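Iron-binding protein (Staphylococcus epidermidis, PDB 4M7O) probably binds iron, perhaps as a siderophore complex, as the extracellular solute-binding component of an ABC importer. Local coordinates at residues F182-S194 with D265-K277. Residues are numbered along the deposited sequence; the frame is centred on the assembly and turned at random.
Sequences FNDMLEKLDAKNS and DEGLKDLRDDIYK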
ATOM      1  N   PHE A 182      -1.529   3.429  -7.042  1.00 34.42           N
ATOM      2  CA  PHE A 182      -0.783   3.049  -8.237  1.00 36.63           C
ATOM      3  C   PHE A 182      -0.721   4.183  -9.247  1.00 39.35           C
ATOM      4  O   PHE A 182       0.272   4.310  -9.964  1.00 41.60           O
ATOM      5  CB  PHE A 182      -1.369   1.792  -8.873  1.00 34.95           C
ATOM      6  CG  PHE A 182      -1.347   0.596  -7.962  1.00 42.42           C
ATOM      7  CD1 PHE A 182      -0.187   0.255  -7.287  1.00 43.43           C
ATOM      8  CD2 PHE A 182      -2.484  -0.174  -7.766  1.00 44.22           C
ATOM      9  CE1 PHE A 182      -0.153  -0.840  -6.421  1.00 39.36           C
ATOM     10  CE2 PHE A 182      -2.459  -1.273  -6.907  1.00 47.84           C
ATOM     11  CZ  PHE A 182      -1.290  -1.606  -6.241  1.00 41.13           C
ATOM     12  N   ASN A 183      -1.765   5.011  -9.316  1.00 38.02           N
ATOM     13  CA  ASN A 183      -1.748   6.105 -10.285  1.00 38.81           C
ATOM     14  C   ASN A 183      -0.792   7.202  -9.863  1.00 39.87           C
ATOM     15  O   ASN A 183      -0.099   7.771 -10.700  1.00 36.61           O
ATOM     16  CB  ASN A 183      -3.135   6.693 -10.554  1.00 38.32           C
ATOM     17  CG  ASN A 183      -3.091   7.846 -11.536  1.00 42.02           C
ATOM     18  OD1 ASN A 183      -3.027   7.638 -12.750  1.00 41.96           O
ATOM     19  ND2 ASN A 183      -3.120   9.073 -11.016  1.00 39.93           N
ATOM     20  N   ASP A 184      -0.745   7.490  -8.565  1.00 39.36           N
ATOM     21  CA  ASP A 184       0.155   8.530  -8.085  1.00 42.92           C
ATOM     22  C   ASP A 184       1.603   8.119  -8.300  1.00 42.86           C
ATOM     23  O   ASP A 184       2.449   8.953  -8.651  1.00 45.58           O
ATOM     24  CB  ASP A 184      -0.089   8.856  -6.613  1.00 39.18           C
ATOM     25  CG  ASP A 184       0.751  10.029  -6.137  1.00 45.71           C
ATOM     26  OD1 ASP A 184       0.811  11.050  -6.853  1.00 47.97           O
ATOM     27  OD2 ASP A 184       1.364   9.931  -5.056  1.00 40.89           O
HETATM   28  N   MSE A 185       1.887   6.832  -8.111  1.00 40.15           N
HETATM   29  CA  MSE A 185       3.243   6.328  -8.337  1.00 43.40           C
HETATM   30  C   MSE A 185       3.648   6.530  -9.796  1.00 43.98           C
HETATM   31  O   MSE A 185       4.722   7.064 -10.077  1.00 48.08           O
HETATM   32  CB  MSE A 185       3.367   4.860  -7.916  1.00 39.69           C
HETATM   33  CG  MSE A 185       3.176   4.636  -6.424  1.00 48.32           C
HETATM   34 SE   MSE A 185       3.540   2.787  -5.913  0.68 58.28          SE
HETATM   35  CE  MSE A 185       1.750   2.257  -5.414  1.00 92.62           C
ATOM     36  N   LEU A 186       2.781   6.123 -10.717  1.00 38.42           N
ATOM     37  CA  LEU A 186       2.997   6.374 -12.137  1.00 41.63           C
ATOM     38  C   LEU A 186       3.310   7.838 -12.421  1.00 45.64           C
ATOM     39  O   LEU A 186       4.254   8.142 -13.151  1.00 50.74           O
ATOM     40  CB  LEU A 186       1.774   5.956 -12.954  1.00 42.19           C
ATOM     41  CG  LEU A 186       1.514   4.453 -13.033  1.00 38.74           C
ATOM     42  CD1 LEU A 186       0.239   4.149 -13.844  1.00 36.55           C
ATOM     43  CD2 LEU A 186       2.722   3.763 -13.646  1.00 43.90           C
ATOM     44  N   GLU A 187       2.520   8.743 -11.849  1.00 43.54           N
ATOM     45  CA  GLU A 187       2.696  10.161 -12.144  1.00 48.03           C
ATOM     46  C   GLU A 187       4.026  10.673 -11.606  1.00 53.62           C
ATOM     47  O   GLU A 187       4.682  11.489 -12.245  1.00 56.98           O
ATOM     48  CB  GLU A 187       1.520  10.989 -11.624  1.00 51.00           C
ATOM     49  CG  GLU A 187       0.194  10.685 -12.324  1.00 55.26           C
ATOM     50  CD  GLU A 187      -0.911  11.655 -11.929  1.00 64.71           C
ATOM     51  OE1 GLU A 187      -0.685  12.469 -11.002  1.00 67.60           O
ATOM     52  OE2 GLU A 187      -2.002  11.601 -12.543  1.00 67.29           O
ATOM     53  N   LYS A 188       4.436  10.169 -10.448  1.00 45.19           N
ATOM     54  CA  LYS A 188       5.729  10.542  -9.874  1.00 47.32           C
ATOM     55  C   LYS A 188       6.877  10.024 -10.731  1.00 48.47           C
ATOM     56  O   LYS A 188       7.942  10.637 -10.801  1.00 51.36           O
ATOM     57  CB  LYS A 188       5.860  10.017  -8.437  1.00 56.11           C
ATOM     58  CG  LYS A 188       5.512  11.034  -7.366  1.00 54.92           C
ATOM     59  CD  LYS A 188       4.200  11.728  -7.684  1.00 57.08           C
ATOM     60  CE  LYS A 188       3.888  12.827  -6.685  1.00 64.10           C
ATOM     61  NZ  LYS A 188       2.526  13.383  -6.928  1.00 63.38           N
ATOM     62  N   LEU A 189       6.646   8.900 -11.402  1.00 46.56           N
ATOM     63  CA  LEU A 189       7.670   8.291 -12.239  1.00 48.47           C
ATOM     64  C   LEU A 189       7.605   8.807 -13.667  1.00 49.76           C
ATOM     65  O   LEU A 189       8.286   8.286 -14.550  1.00 60.13           O
ATOM     66  CB  LEU A 189       7.546   6.767 -12.199  1.00 45.71           C
ATOM     67  CG  LEU A 189       7.889   6.190 -10.820  1.00 47.02           C
ATOM     68  CD1 LEU A 189       7.729   4.675 -10.799  1.00 45.00           C
ATOM     69  CD2 LEU A 189       9.293   6.600 -10.425  1.00 49.83           C
ATOM     70  N   ASP A 190       6.792   9.841 -13.878  1.00 56.00           N
ATOM     71  CA  ASP A 190       6.595  10.460 -15.198  1.00 57.86           C
ATOM     72  C   ASP A 190       6.168   9.445 -16.270  1.00 59.86           C
ATOM     73  O   ASP A 190       6.635   9.482 -17.415  1.00 58.88           O
ATOM     74  CB  ASP A 190       7.839  11.257 -15.642  1.00 60.10           C
ATOM     75  CG  ASP A 190       7.588  12.112 -16.890  1.00 73.03           C
ATOM     76  OD1 ASP A 190       6.536  12.787 -16.974  1.00 76.80           O
ATOM     77  OD2 ASP A 190       8.443  12.098 -17.800  1.00 75.68           O
ATOM     78  N   ALA A 191       5.277   8.540 -15.886  1.00 56.51           N
ATOM     79  CA  ALA A 191       4.650   7.627 -16.837  1.00 55.26           C
ATOM     80  C   ALA A 191       3.168   7.993 -16.938  1.00 53.48           C
ATOM     81  O   ALA A 191       2.635   8.702 -16.075  1.00 53.33           O
ATOM     82  CB  ALA A 191       4.819   6.186 -16.383  1.00 58.84           C
ATOM     83  N   LYS A 192       2.503   7.516 -17.988  1.00 48.01           N
ATOM     84  CA  LYS A 192       1.082   7.794 -18.187  1.00 45.29           C
ATOM     85  C   LYS A 192       0.235   6.563 -17.841  1.00 44.68           C
ATOM     86  O   LYS A 192       0.624   5.431 -18.133  1.00 44.23           O
ATOM     87  CB  LYS A 192       0.820   8.236 -19.627  1.00 62.80           C
ATOM     88  CG  LYS A 192      -0.496   8.974 -19.833  1.00 75.72           C
ATOM     89  CD  LYS A 192      -1.564   8.092 -20.469  1.00 79.87           C
ATOM     90  N   ASN A 193      -0.909   6.786 -17.199  1.00 42.04           N
ATOM     91  CA  ASN A 193      -1.839   5.707 -16.886  1.00 40.09           C
ATOM     92  C   ASN A 193      -2.765   5.520 -18.080  1.00 44.49           C
ATOM     93  O   ASN A 193      -3.433   6.475 -18.495  1.00 46.23           O
ATOM     94  CB  ASN A 193      -2.631   6.087 -15.630  1.00 39.69           C
ATOM     95  CG  ASN A 193      -3.563   4.982 -15.142  1.00 36.62           C
ATOM     96  OD1 ASN A 193      -4.036   4.145 -15.922  1.00 38.99           O
ATOM     97  ND2 ASN A 193      -3.864   5.003 -13.845  1.00 36.05           N
ATOM     98  N   SER A 194      -2.801   4.312 -18.653  1.00 44.18           N
ATOM     99  CA  SER A 194      -3.675   4.045 -19.810  1.00 48.23           C
ATOM    100  C   SER A 194      -5.122   4.448 -19.538  1.00 47.14           C
ATOM    101  O   SER A 194      -5.862   4.773 -20.455  1.00 41.44           O
ATOM    102  CB  SER A 194      -3.664   2.561 -20.178  1.00 43.71           C
ATOM    103  OG  SER A 194      -2.468   2.185 -20.812  1.00 44.86           O
ATOM    104  N   ASP A 265       9.519   4.023  -0.756  1.00 35.76           N
ATOM    105  CA  ASP A 265      10.514   4.262  -1.797  1.00 37.19           C
ATOM    106  C   ASP A 265      10.894   2.944  -2.469  1.00 37.08           C
ATOM    107  O   ASP A 265      11.142   2.897  -3.676  1.00 42.16           O
ATOM    108  CB  ASP A 265      11.756   4.955  -1.229  1.00 40.45           C
ATOM    109  CG  ASP A 265      12.538   4.064  -0.277  1.00 49.31           C
ATOM    110  OD1 ASP A 265      12.005   3.751   0.801  1.00 47.42           O
ATOM    111  OD2 ASP A 265      13.685   3.682  -0.603  1.00 60.97           O
ATOM    112  N   GLU A 266      10.916   1.868  -1.691  1.00 33.72           N
ATOM    113  CA  GLU A 266      11.242   0.562  -2.234  1.00 37.65           C
ATOM    114  C   GLU A 266      10.146   0.109  -3.204  1.00 41.07           C
ATOM    115  O   GLU A 266      10.440  -0.387  -4.294  1.00 38.67           O
ATOM    116  CB  GLU A 266      11.486  -0.435  -1.099  1.00 41.11           C
ATOM    117  CG  GLU A 266      12.583   0.044  -0.140  1.00 49.29           C
ATOM    118  CD  GLU A 266      12.725  -0.814   1.113  1.00 66.85           C
ATOM    119  OE1 GLU A 266      12.014  -1.842   1.220  1.00 75.29           O
ATOM    120  OE2 GLU A 266      13.550  -0.456   1.992  1.00 69.61           O
ATOM    121  N   GLY A 267       8.889   0.314  -2.829  1.00 40.01           N
ATOM    122  CA  GLY A 267       7.778   0.013  -3.717  1.00 38.10           C
ATOM    123  C   GLY A 267       7.836   0.835  -4.990  1.00 37.48           C
ATOM    124  O   GLY A 267       7.673   0.299  -6.091  1.00 39.69           O
ATOM    125  N   LEU A 268       8.088   2.135  -4.850  1.00 34.37           N
ATOM    126  CA  LEU A 268       8.220   3.009  -6.011  1.00 35.91           C
ATOM    127  C   LEU A 268       9.366   2.556  -6.902  1.00 42.12           C
ATOM    128  O   LEU A 268       9.271   2.640  -8.129  1.00 40.47           O
ATOM    129  CB  LEU A 268       8.446   4.458  -5.575  1.00 36.25           C
ATOM    130  CG  LEU A 268       8.404   5.502  -6.690  1.00 40.92           C
ATOM    131  CD1 LEU A 268       6.988   5.625  -7.215  1.00 43.20           C
ATOM    132  CD2 LEU A 268       8.901   6.846  -6.205  1.00 41.14           C
ATOM    133  N   LYS A 269      10.446   2.075  -6.291  1.00 39.27           N
ATOM    134  CA  LYS A 269      11.602   1.609  -7.056  1.00 38.48           C
ATOM    135  C   LYS A 269      11.276   0.372  -7.877  1.00 40.31           C
ATOM    136  O   LYS A 269      11.764   0.217  -9.000  1.00 44.12           O
ATOM    137  CB  LYS A 269      12.775   1.289  -6.130  1.00 45.15           C
ATOM    138  CG  LYS A 269      14.065   0.953  -6.882  1.00 52.27           C
ATOM    139  CD  LYS A 269      15.145   0.495  -5.911  1.00 58.01           C
ATOM    140  CE  LYS A 269      16.443   0.203  -6.632  1.00 69.70           C
ATOM    141  NZ  LYS A 269      17.518  -0.162  -5.652  1.00 77.59           N
ATOM    142  N   ASP A 270      10.468  -0.515  -7.309  1.00 41.45           N
ATOM    143  CA  ASP A 270      10.062  -1.731  -8.010  1.00 49.51           C
ATOM    144  C   ASP A 270       9.321  -1.365  -9.278  1.00 46.59           C
ATOM    145  O   ASP A 270       9.628  -1.870 -10.353  1.00 47.81           O
ATOM    146  CB  ASP A 270       9.168  -2.600  -7.120  1.00 51.48           C
ATOM    147  CG  ASP A 270       9.948  -3.325  -6.045  1.00 58.25           C
ATOM    148  OD1 ASP A 270      11.196  -3.302  -6.106  1.00 56.96           O
ATOM    149  OD2 ASP A 270       9.319  -3.933  -5.148  1.00 69.31           O
ATOM    150  N   LEU A 271       8.349  -0.471  -9.131  1.00 44.42           N
ATOM    151  CA  LEU A 271       7.546   0.018 -10.246  1.00 45.29           C
ATOM    152  C   LEU A 271       8.423   0.702 -11.295  1.00 42.32           C
ATOM    153  O   LEU A 271       8.212   0.536 -12.498  1.00 43.23           O
ATOM    154  CB  LEU A 271       6.468   0.980  -9.734  1.00 41.93           C
ATOM    155  CG  LEU A 271       5.123   0.933 -10.460  1.00 51.11           C
ATOM    156  CD1 LEU A 271       4.555  -0.474 -10.413  1.00 46.61           C
ATOM    157  CD2 LEU A 271       4.149   1.914  -9.832  1.00 56.07           C
ATOM    158  N   ARG A 272       9.421   1.451 -10.836  1.00 40.78           N
ATOM    159  CA  ARG A 272      10.352   2.122 -11.737  1.00 45.73           C
ATOM    160  C   ARG A 272      11.110   1.128 -12.622  1.00 47.18           C
ATOM    161  O   ARG A 272      11.240   1.328 -13.835  1.00 56.98           O
ATOM    162  CB  ARG A 272      11.352   2.959 -10.934  1.00 44.16           C
ATOM    163  CG  ARG A 272      12.345   3.716 -11.810  1.00 46.19           C
ATOM    164  CD  ARG A 272      13.765   3.512 -11.341  1.00 52.51           C
ATOM    165  NE  ARG A 272      14.718   4.085 -12.289  1.00 66.98           N
ATOM    166  CZ  ARG A 272      15.171   3.449 -13.365  1.00 72.29           C
ATOM    167  NH1 ARG A 272      16.035   4.044 -14.179  1.00 74.11           N
ATOM    168  NH2 ARG A 272      14.758   2.215 -13.626  1.00 73.16           N
ATOM    169  N   ASP A 273      11.600   0.053 -12.013  1.00 42.08           N
ATOM    170  CA  ASP A 273      12.405  -0.926 -12.732  1.00 46.55           C
ATOM    171  C   ASP A 273      11.563  -1.798 -13.669  1.00 48.69           C
ATOM    172  O   ASP A 273      12.116  -2.523 -14.493  1.00 53.18           O
ATOM    173  CB  ASP A 273      13.221  -1.796 -11.754  1.00 52.24           C
ATOM    174  CG  ASP A 273      14.264  -0.990 -10.957  1.00 58.69           C
ATOM    175  OD1 ASP A 273      14.566   0.168 -11.326  1.00 62.04           O
ATOM    176  OD2 ASP A 273      14.794  -1.530  -9.958  1.00 59.08           O
ATOM    177  N   ASP A 274      10.233  -1.734 -13.549  1.00 43.59           N
ATOM    178  CA  ASP A 274       9.343  -2.431 -14.485  1.00 43.05           C
ATOM    179  C   ASP A 274       8.995  -1.547 -15.684  1.00 49.62           C
ATOM    180  O   ASP A 274       8.663  -2.036 -16.764  1.00 50.20           O
ATOM    181  CB  ASP A 274       8.058  -2.889 -13.789  1.00 46.98           C
ATOM    182  CG  ASP A 274       8.279  -4.086 -12.873  1.00 51.66           C
ATOM    183  OD1 ASP A 274       9.318  -4.761 -13.003  1.00 56.43           O
ATOM    184  OD2 ASP A 274       7.402  -4.361 -12.028  1.00 50.20           O
ATOM    185  N   ILE A 275       9.086  -0.239 -15.479  1.00 46.86           N
ATOM    186  CA  ILE A 275       8.736   0.738 -16.498  1.00 46.80           C
ATOM    187  C   ILE A 275       9.982   1.115 -17.298  1.00 54.47           C
ATOM    188  O   ILE A 275       9.929   1.303 -18.514  1.00 52.54           O
ATOM    189  CB  ILE A 275       8.121   1.989 -15.839  1.00 48.04           C
ATOM    190  CG1 ILE A 275       6.795   1.621 -15.167  1.00 41.38           C
ATOM    191  CG2 ILE A 275       7.893   3.089 -16.854  1.00 54.63           C
ATOM    192  CD1 ILE A 275       6.223   2.721 -14.311  1.00 44.06           C
ATOM    193  N   TYR A 276      11.110   1.199 -16.607  1.00 56.64           N
ATOM    194  CA  TYR A 276      12.364   1.575 -17.231  1.00 64.07           C
ATOM    195  C   TYR A 276      13.377   0.438 -17.088  1.00 72.98           C
ATOM    196  O   TYR A 276      14.076   0.342 -16.080  1.00 71.17           O
ATOM    197  CB  TYR A 276      12.876   2.888 -16.620  1.00 62.92           C
ATOM    198  CG  TYR A 276      11.848   4.008 -16.683  1.00 62.44           C
ATOM    199  CD1 TYR A 276      11.591   4.671 -17.875  1.00 62.30           C
ATOM    200  CD2 TYR A 276      11.121   4.389 -15.559  1.00 58.84           C
ATOM    201  CE1 TYR A 276      10.646   5.685 -17.948  1.00 59.53           C
ATOM    202  CE2 TYR A 276      10.174   5.410 -15.628  1.00 59.15           C
ATOM    203  CZ  TYR A 276       9.943   6.051 -16.827  1.00 58.40           C
ATOM    204  OH  TYR A 276       9.009   7.060 -16.924  1.00 61.36           O
ATOM    205  N   LYS A 277      13.423  -0.437 -18.094  1.00 81.06           N
ATOM    206  CA  LYS A 277      14.355  -1.567 -18.111  1.00 85.21           C
ATOM    207  C   LYS A 277      15.746  -1.131 -18.560  1.00 88.96           C
ATOM    208  O   LYS A 277      16.048   0.059 -18.610  1.00 90.76           O
ATOM    209  CB  LYS A 277      13.845  -2.688 -19.028  1.00 85.69           C
ATOM    210  CG  LYS A 277      12.607  -3.435 -18.525  1.00 82.69           C
ATOM    211  CD  LYS A 277      12.935  -4.386 -17.376  1.00 83.10           C
ATOM    212  CE  LYS A 277      11.726  -5.254 -17.040  1.00 81.68           C
ATOM    213  NZ  LYS A 277      11.912  -6.109 -15.830  1.00 84.42           N
TER
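Leu189 leans on the C-terminal helix 265-275 exactly where its own helix, 182-188, is terminated by a Schellman motif. The evidence for that motif is Asp190 at positive phi (55°), with Ala191 N bonded to Leu186 O and Asp190 N to Glu187 O. In this periplasmic-binding-protein fold the pair joins two helices of the C-terminal lobe, their axes 10.2 Å apart and crossing at -66°. Leu189 and Leu268 run antiparallel alongside one another, Leu189 CG lying 3.8 Å from Leu268 CD1. The branch tip Leu189 CD1 reaches the helix backbone itself, 3.6 Å from Arg272 N. One turn earlier, the selenomethionine Met185 presents CB to Leu271 CD2 at 3.6 Å, the two side chains crossing at about a right angle; the Met185 SE also stays near Leu271 CD2. Leu186 crosses Ile275 in similar fashion, Leu186 CD2 to Ile275 CD1 at 3.7 Å, while Leu186 also touches Met165 on strand 162-168, so helix 182-188 also packs on the sheet. Beyond the helix end, the Tyr276 ring, which pairs edge-to-face with His158, has Ile275 CG2 against one face. Its hydroxyl donates to Leu189 O, a 2.8 Å bond from Tyr276 OH that lies nearly along the C=O axis (161°), and the accepting oxygen approaches the rim of the ring close to the ring plane.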